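Local coordinates for berberine bridge enzyme-like protein (Arabidopsis thaliana, PDB 5D79) that is a berberine bridge enzyme-like, FAD-dependent oxidoreductase involved in adaptation to salt stress, at residues 251-256 with 305-310. Residues are numbered along the deposited sequence; the frame is centred on the assembly and turned at random.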
loop_
_atom_site.group_PDB
_atom_site.type_symbol
_atom_site.label_atom_id
_atom_site.label_comp_id
_atom_site.label_asym_id
_atom_site.label_seq_id
_atom_site.Cartn_x
_atom_site.Cartn_y
_atom_site.Cartn_z
ATOM N N SER A 251 -25.029 -5.023 -8.067
ATOM C CA SER A 251 -25.098 -3.817 -8.861
ATOM C C SER A 251 -25.468 -2.615 -7.981
ATOM O O SER A 251 -25.202 -1.466 -8.333
ATOM C CB SER A 251 -26.105 -4.003 -9.999
ATOM O OG SER A 251 -25.879 -5.234 -10.675
ATOM N N THR A 252 -26.068 -2.884 -6.824
ATOM C CA THR A 252 -26.375 -1.832 -5.858
ATOM C C THR A 252 -25.724 -2.088 -4.507
ATOM O O THR A 252 -26.008 -3.092 -3.849
ATOM C CB THR A 252 -27.893 -1.688 -5.637
ATOM O OG1 THR A 252 -28.479 -1.028 -6.764
ATOM C CG2 THR A 252 -28.179 -0.883 -4.366
ATOM N N ILE A 253 -24.863 -1.169 -4.090
ATOM C CA ILE A 253 -24.326 -1.197 -2.738
ATOM C C ILE A 253 -24.659 0.107 -2.010
ATOM O O ILE A 253 -25.295 1.006 -2.572
ATOM C CB ILE A 253 -22.814 -1.458 -2.751
ATOM C CG1 ILE A 253 -22.084 -0.498 -3.699
ATOM C CG2 ILE A 253 -22.565 -2.881 -3.214
ATOM C CD1 ILE A 253 -21.791 0.900 -3.161
ATOM N N THR A 254 -24.240 0.203 -0.754
ATOM C CA THR A 254 -24.591 1.362 0.052
ATOM C C THR A 254 -23.379 1.922 0.776
ATOM O O THR A 254 -22.725 1.202 1.538
ATOM C CB THR A 254 -25.677 1.014 1.100
ATOM O OG1 THR A 254 -26.818 0.440 0.456
ATOM C CG2 THR A 254 -26.113 2.254 1.847
ATOM N N VAL A 255 -23.092 3.206 0.543
ATOM C CA VAL A 255 -22.122 3.935 1.362
ATOM C C VAL A 255 -22.832 4.840 2.385
ATOM O O VAL A 255 -24.013 5.155 2.240
ATOM C CB VAL A 255 -21.154 4.790 0.509
ATOM C CG1 VAL A 255 -20.378 3.909 -0.465
ATOM C CG2 VAL A 255 -21.902 5.928 -0.217
ATOM N N PHE A 256 -22.100 5.244 3.424
ATOM C CA PHE A 256 -22.631 6.133 4.462
ATOM C C PHE A 256 -21.541 6.968 5.137
ATOM O O PHE A 256 -20.375 6.578 5.204
ATOM C CB PHE A 256 -23.400 5.335 5.524
ATOM C CG PHE A 256 -22.544 4.370 6.325
ATOM C CD1 PHE A 256 -22.343 3.068 5.883
ATOM C CD2 PHE A 256 -21.969 4.758 7.535
ATOM C CE1 PHE A 256 -21.580 2.191 6.620
ATOM C CE2 PHE A 256 -21.206 3.880 8.275
ATOM C CZ PHE A 256 -21.009 2.598 7.818
ATOM N N LEU A 305 -18.867 1.129 3.783
ATOM C CA LEU A 305 -19.377 0.521 2.573
ATOM C C LEU A 305 -20.119 -0.743 2.980
ATOM O O LEU A 305 -19.566 -1.621 3.641
ATOM C CB LEU A 305 -18.244 0.211 1.591
ATOM C CG LEU A 305 -18.649 -0.649 0.396
ATOM C CD1 LEU A 305 -19.541 0.120 -0.516
ATOM C CD2 LEU A 305 -17.441 -1.148 -0.355
ATOM N N TYR A 306 -21.388 -0.814 2.615
ATOM C CA TYR A 306 -22.165 -1.997 2.894
ATOM C C TYR A 306 -22.477 -2.707 1.584
ATOM O O TYR A 306 -22.990 -2.084 0.643
ATOM C CB TYR A 306 -23.441 -1.628 3.646
ATOM C CG TYR A 306 -24.322 -2.811 3.955
ATOM C CD1 TYR A 306 -23.952 -3.744 4.916
ATOM C CD2 TYR A 306 -25.516 -2.996 3.284
ATOM C CE1 TYR A 306 -24.751 -4.822 5.195
ATOM C CE2 TYR A 306 -26.322 -4.072 3.558
ATOM C CZ TYR A 306 -25.939 -4.981 4.511
ATOM O OH TYR A 306 -26.756 -6.050 4.777
ATOM N N ILE A 307 -22.145 -3.998 1.513
ATOM C CA ILE A 307 -22.421 -4.798 0.315
ATOM C C ILE A 307 -23.870 -5.305 0.335
ATOM O O ILE A 307 -24.132 -6.480 0.609
ATOM C CB ILE A 307 -21.448 -5.988 0.188
ATOM C CG1 ILE A 307 -20.036 -5.539 0.472
ATOM C CG2 ILE A 307 -21.485 -6.570 -1.207
ATOM C CD1 ILE A 307 -19.552 -4.520 -0.502
ATOM N N GLY A 308 -24.801 -4.398 0.040
ATOM C CA GLY A 308 -26.223 -4.686 0.086
ATOM C C GLY A 308 -27.032 -3.400 0.109
ATOM O O GLY A 308 -26.454 -2.313 0.044
ATOM N N PRO A 309 -28.371 -3.521 0.210
ATOM C CA PRO A 309 -29.365 -2.434 0.141
ATOM C C PRO A 309 -29.374 -1.513 1.361
ATOM O O PRO A 309 -28.953 -1.926 2.439
ATOM C CB PRO A 309 -30.711 -3.183 0.056
ATOM C CG PRO A 309 -30.372 -4.588 -0.259
ATOM C CD PRO A 309 -29.015 -4.837 0.315
ATOM N N VAL A 310 -29.893 -0.299 1.202
ATOM C CA VAL A 310 -29.855 0.662 2.289
ATOM C C VAL A 310 -30.725 0.243 3.479
ATOM O O VAL A 310 -30.357 0.477 4.620
ATOM C CB VAL A 310 -30.272 2.062 1.810
ATOM C CG1 VAL A 310 -31.625 2.028 1.117
ATOM C CG2 VAL A 310 -30.258 3.042 2.976
#
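With chi1 at -55°, Thr254 holds CG2 anti to its backbone N and OG1 anti to its carbonyl carbon, so the hydroxyl stays beside the backbone N and faces the chain leaving strand 298-306. There Thr254 OG1 donates to Gly308 O (2.8 Å), arriving in the carbonyl plane on a lone pair, while Thr254 CG2 lies against Val310 at the start of helix 310-320. The backbone of the same residue forms an antiparallel hydrogen-bonded pair with Tyr306: Thr254 N reaches Tyr306 O at 3.0 Å, and Tyr306 N meets Thr254 O at 2.6 Å, nearly along the C=O axis. Beyond Tyr306 the strand ends in an inverse gamma turn centred on Ile307, and Pro309 takes the N-cap position. On the opposite face, Leu305, its CG anti to the backbone N (chi1 170°), sends CD1 to Ile253 CD1 and Val255 CG1, under helix 336-343. The closer of these contacts, Leu305 CD1 to Ile253 CD1, is 3.6 Å. An alanine in place of Thr254 would lose the hydroxyl and CG2, and would probably loosen the link between strand 253-260 and the turn. Three hydrogen bonds thus converge on one buried residue: two pair strands of the seven-stranded antiparallel sheet, and the third, from the hydroxyl, extends the link into the turn that leads to the helix.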